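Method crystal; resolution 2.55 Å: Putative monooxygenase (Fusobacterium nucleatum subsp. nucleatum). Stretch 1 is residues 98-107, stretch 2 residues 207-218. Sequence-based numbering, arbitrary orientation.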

# COMPACT_ATOMS: atom_id res chain seq x y z
N ASP A 98 -0.21 -7.56 8.98
CA ASP A 98 -0.68 -7.19 10.31
C ASP A 98 -0.40 -5.71 10.41
O ASP A 98 0.77 -5.30 10.47
CB ASP A 98 0.04 -7.96 11.43
CG ASP A 98 -0.52 -9.38 11.66
OD1 ASP A 98 -1.71 -9.68 11.34
OD2 ASP A 98 0.23 -10.21 12.22
N VAL A 99 -1.45 -4.90 10.42
CA VAL A 99 -1.29 -3.44 10.44
C VAL A 99 -0.75 -2.95 11.77
O VAL A 99 -1.30 -3.30 12.82
CB VAL A 99 -2.61 -2.74 10.16
CG1 VAL A 99 -2.40 -1.22 10.13
CG2 VAL A 99 -3.17 -3.22 8.86
N GLN A 100 0.33 -2.17 11.74
CA GLN A 100 0.90 -1.59 12.98
C GLN A 100 0.42 -0.17 13.10
O GLN A 100 -0.02 0.25 14.18
CB GLN A 100 2.42 -1.62 12.97
CG GLN A 100 2.98 -3.02 13.08
CD GLN A 100 2.85 -3.62 14.48
OE1 GLN A 100 2.74 -2.91 15.49
NE2 GLN A 100 2.91 -4.95 14.54
N ILE A 101 0.54 0.57 12.00
CA ILE A 101 0.04 1.92 11.88
C ILE A 101 -0.63 2.11 10.52
O ILE A 101 -0.08 1.72 9.49
CB ILE A 101 1.13 2.96 11.99
CG1 ILE A 101 1.91 2.80 13.29
CG2 ILE A 101 0.50 4.34 11.92
CD1 ILE A 101 2.96 3.85 13.47
N ALA A 102 -1.82 2.67 10.54
CA ALA A 102 -2.55 3.01 9.34
C ALA A 102 -3.22 4.37 9.59
O ALA A 102 -4.11 4.48 10.44
CB ALA A 102 -3.58 1.94 8.99
N LYS A 103 -2.76 5.40 8.87
CA LYS A 103 -3.25 6.77 9.01
C LYS A 103 -3.41 7.42 7.64
O LYS A 103 -2.51 7.32 6.81
CB LYS A 103 -2.28 7.60 9.86
CG LYS A 103 -2.18 7.15 11.33
CD LYS A 103 -1.01 7.83 12.09
CE LYS A 103 -1.26 9.29 12.46
NZ LYS A 103 -2.07 9.51 13.69
N ASP A 104 -4.55 8.06 7.39
CA ASP A 104 -4.75 8.74 6.10
C ASP A 104 -5.71 9.94 6.14
O ASP A 104 -6.37 10.22 7.16
CB ASP A 104 -5.19 7.74 5.01
CG ASP A 104 -6.58 7.16 5.23
OD1 ASP A 104 -7.42 7.75 5.93
OD2 ASP A 104 -6.86 6.11 4.64
N LYS A 105 -5.68 10.68 5.04
CA LYS A 105 -6.57 11.79 4.78
C LYS A 105 -7.32 11.33 3.53
O LYS A 105 -6.91 10.38 2.89
CB LYS A 105 -5.80 13.08 4.53
CG LYS A 105 -4.88 13.54 5.67
CD LYS A 105 -4.12 14.82 5.34
N LYS A 106 -8.42 11.99 3.19
CA LYS A 106 -9.22 11.61 2.04
C LYS A 106 -8.44 12.06 0.82
O LYS A 106 -8.01 13.21 0.75
CB LYS A 106 -10.60 12.27 2.12
CG LYS A 106 -11.79 11.51 1.48
CD LYS A 106 -12.11 11.90 0.05
CE LYS A 106 -13.48 11.34 -0.41
NZ LYS A 106 -13.52 9.85 -0.44
N ILE A 107 -8.23 11.17 -0.13
CA ILE A 107 -7.44 11.51 -1.33
C ILE A 107 -8.28 11.80 -2.57
O ILE A 107 -9.07 10.97 -2.98
CB ILE A 107 -6.47 10.37 -1.72
CG1 ILE A 107 -5.40 10.17 -0.63
CG2 ILE A 107 -5.85 10.68 -3.07
CD1 ILE A 107 -4.67 8.85 -0.73
N ILE A 207 -7.26 5.88 -7.18
CA ILE A 207 -7.34 5.84 -5.73
C ILE A 207 -8.69 6.38 -5.24
O ILE A 207 -9.12 7.46 -5.65
CB ILE A 207 -6.27 6.72 -5.06
CG1 ILE A 207 -4.87 6.20 -5.35
CG2 ILE A 207 -6.49 6.78 -3.55
CD1 ILE A 207 -3.83 7.07 -4.79
N GLU A 208 -9.32 5.63 -4.34
CA GLU A 208 -10.56 6.04 -3.65
C GLU A 208 -10.47 5.55 -2.20
O GLU A 208 -10.08 4.40 -1.94
CB GLU A 208 -11.82 5.47 -4.31
CG GLU A 208 -12.17 6.08 -5.65
CD GLU A 208 -12.59 7.54 -5.55
OE1 GLU A 208 -13.00 7.97 -4.45
OE2 GLU A 208 -12.52 8.24 -6.59
N ASN A 209 -10.78 6.43 -1.26
CA ASN A 209 -10.77 6.04 0.15
C ASN A 209 -11.73 6.90 0.96
O ASN A 209 -12.13 8.01 0.54
CB ASN A 209 -9.35 6.07 0.74
CG ASN A 209 -8.80 7.49 0.92
OD1 ASN A 209 -9.16 8.43 0.19
ND2 ASN A 209 -7.89 7.65 1.88
N LYS A 210 -12.11 6.37 2.13
CA LYS A 210 -12.99 7.07 3.04
C LYS A 210 -12.27 8.27 3.66
O LYS A 210 -12.86 9.34 3.85
CB LYS A 210 -13.48 6.13 4.14
CG LYS A 210 -14.58 6.71 5.02
CD LYS A 210 -15.04 5.72 6.10
CE LYS A 210 -16.05 6.36 7.07
NZ LYS A 210 -16.47 5.42 8.14
N GLY A 211 -11.00 8.07 3.99
CA GLY A 211 -10.21 9.10 4.62
C GLY A 211 -10.39 9.16 6.12
O GLY A 211 -11.30 8.54 6.67
N GLY A 212 -9.50 9.87 6.80
CA GLY A 212 -9.56 10.02 8.24
C GLY A 212 -9.19 8.80 9.07
O GLY A 212 -9.43 8.78 10.28
N LEU A 213 -8.58 7.79 8.46
CA LEU A 213 -8.21 6.59 9.21
C LEU A 213 -7.13 6.91 10.23
O LEU A 213 -6.25 7.72 9.96
CB LEU A 213 -7.73 5.51 8.25
CG LEU A 213 -7.48 4.12 8.80
CD1 LEU A 213 -8.61 3.69 9.70
CD2 LEU A 213 -7.29 3.14 7.64
N ASP A 214 -7.19 6.31 11.41
CA ASP A 214 -6.20 6.58 12.45
C ASP A 214 -6.10 5.39 13.38
O ASP A 214 -6.69 5.39 14.46
CB ASP A 214 -6.56 7.86 13.22
CG ASP A 214 -5.44 8.30 14.18
OD1 ASP A 214 -4.35 7.69 14.15
OD2 ASP A 214 -5.63 9.25 14.97
N TYR A 215 -5.33 4.39 12.98
CA TYR A 215 -5.21 3.12 13.70
C TYR A 215 -3.80 2.78 14.15
O TYR A 215 -2.82 3.05 13.45
CB TYR A 215 -5.71 2.00 12.80
CG TYR A 215 -5.50 0.61 13.35
CD1 TYR A 215 -6.42 0.05 14.22
CD2 TYR A 215 -4.40 -0.15 12.98
CE1 TYR A 215 -6.24 -1.24 14.75
CE2 TYR A 215 -4.22 -1.43 13.49
CZ TYR A 215 -5.13 -1.96 14.37
OH TYR A 215 -4.94 -3.23 14.86
N LYS A 216 -3.72 2.17 15.33
CA LYS A 216 -2.45 1.71 15.89
C LYS A 216 -2.70 0.44 16.69
O LYS A 216 -3.55 0.43 17.59
CB LYS A 216 -1.80 2.77 16.79
CG LYS A 216 -0.36 2.45 17.21
CD LYS A 216 0.32 3.61 17.97
CE LYS A 216 1.85 3.48 17.99
NZ LYS A 216 2.58 4.69 18.53
N LYS A 217 -1.95 -0.62 16.38
CA LYS A 217 -2.09 -1.89 17.10
C LYS A 217 -1.82 -1.72 18.61
O LYS A 217 -0.67 -1.62 19.03
CB LYS A 217 -1.15 -2.94 16.51
CG LYS A 217 -1.34 -4.37 17.08
CD LYS A 217 -0.35 -5.39 16.49
CE LYS A 217 -0.68 -6.84 16.91
NZ LYS A 217 0.46 -7.80 16.69
N LEU A 218 -2.89 -1.65 19.40
CA LEU A 218 -2.84 -1.51 20.87
C LEU A 218 -1.48 -1.12 21.45
O LEU A 218 -0.89 -1.86 22.23
CB LEU A 218 -3.31 -2.81 21.53
O HOH W 1 -11.00 9.00 -1.96
O HOH W 2 -9.53 10.30 -5.62

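Two distant parts of one chain meet here and bury 956 Å² between them, both sides summed. Strand 101-104 runs antiparallel to strand 214-216, with 4.8 Å between their axes at closest approach. Past Asp-104 the regular pairing stops, and the Asp-104 and Asn-209 side chains bond to the backbone of the opposite stretch, while at Gly-211 the backbones come close.

The ladder is regular. Ala-102 and Tyr-215 form its hydrogen-bonded pair: Ala-102 N donates to Tyr-215 O at 3.1 Å, and Tyr-215 N donates to Ala-102 O at 2.8 Å. Lys-217 N reaches Gln-100 O at 3.1 Å, and Asp-104 N reaches Leu-213 O at 3.1 Å. Between these rungs the strands come closer. The CA atoms of Lys-103 and Asp-214 are 4.5 Å apart, and Lys-103 CA lies 3.3 Å from Leu-213 O in a CA-H...O contact.

The two faces of the ladder differ. Ala-102 and Tyr-215 share one. The small Ala-102 side chain leaves room beside it, and Leu-213 comes near, with its CD2 4.1 Å from Ala-102 CB. The Tyr-215 ring packs against Val-99, whose CG1 is 3.6 Å from Tyr-215 CD2. Val-99 O sits at the edge of this ring, near its plane, 3.5 Å from Tyr-215 CE2. Ile-101, Lys-103, Asp-214 and Lys-216 lie on the other face. There the Lys-103 side chain bends at its far end, with chi3 and chi4 both p, and its NZ forms a salt bridge with Asp-214 OD1 at 3.0 Å.

Asp-104 fills the hollow where stretch 2 turns. Its carboxylate reaches into the loop, and its OD1 accepts a hydrogen bond from Leu-213 N at 2.8 Å. Gly-212 N also lies 3.1 Å from Asp-104 OD1, but the angle is too poor for a hydrogen bond. On the Asn-209 side, Asp-104 OD2 receives a weak bond from Asn-209 ND2 at 3.3 Å.

Gly-211 lets the chains come very close. Its CA is 3.7 Å from the CA of Lys-106. A CB on Gly-211 would lie 2.6 Å from Lys-106 CB, a clash. The backbone angles of Gly-211 also call for glycine by themselves.

Asn-209 is the matching plug from stretch 2. Its amide spans the backbone on both sides of Lys-106: Asn-209 ND2 donates to Lys-105 O at 3.1 Å, and Asn-209 OD1 accepts from Ile-107 N at 2.9 Å. The second bond is nearly straight, at 175°. The Lys-106 side chain runs along stretch 2. Its CG lies 3.4 Å from Lys-210 O, and its NZ donates to Asn-209 O at a short 2.5 Å. Water 1 accepts from both Lys-106 NZ, at 3.1 Å, and Asn-209 N, at 2.7 Å.

At the far end, Ile-107 and Ile-207 point toward each other's stretches. Ile-107 CD1 meets Ile-207 CG2 at 3.9 Å. Water 2 joins their backbones, donating to Ile-107 O at 2.8 Å and to Ile-207 O at 2.9 Å.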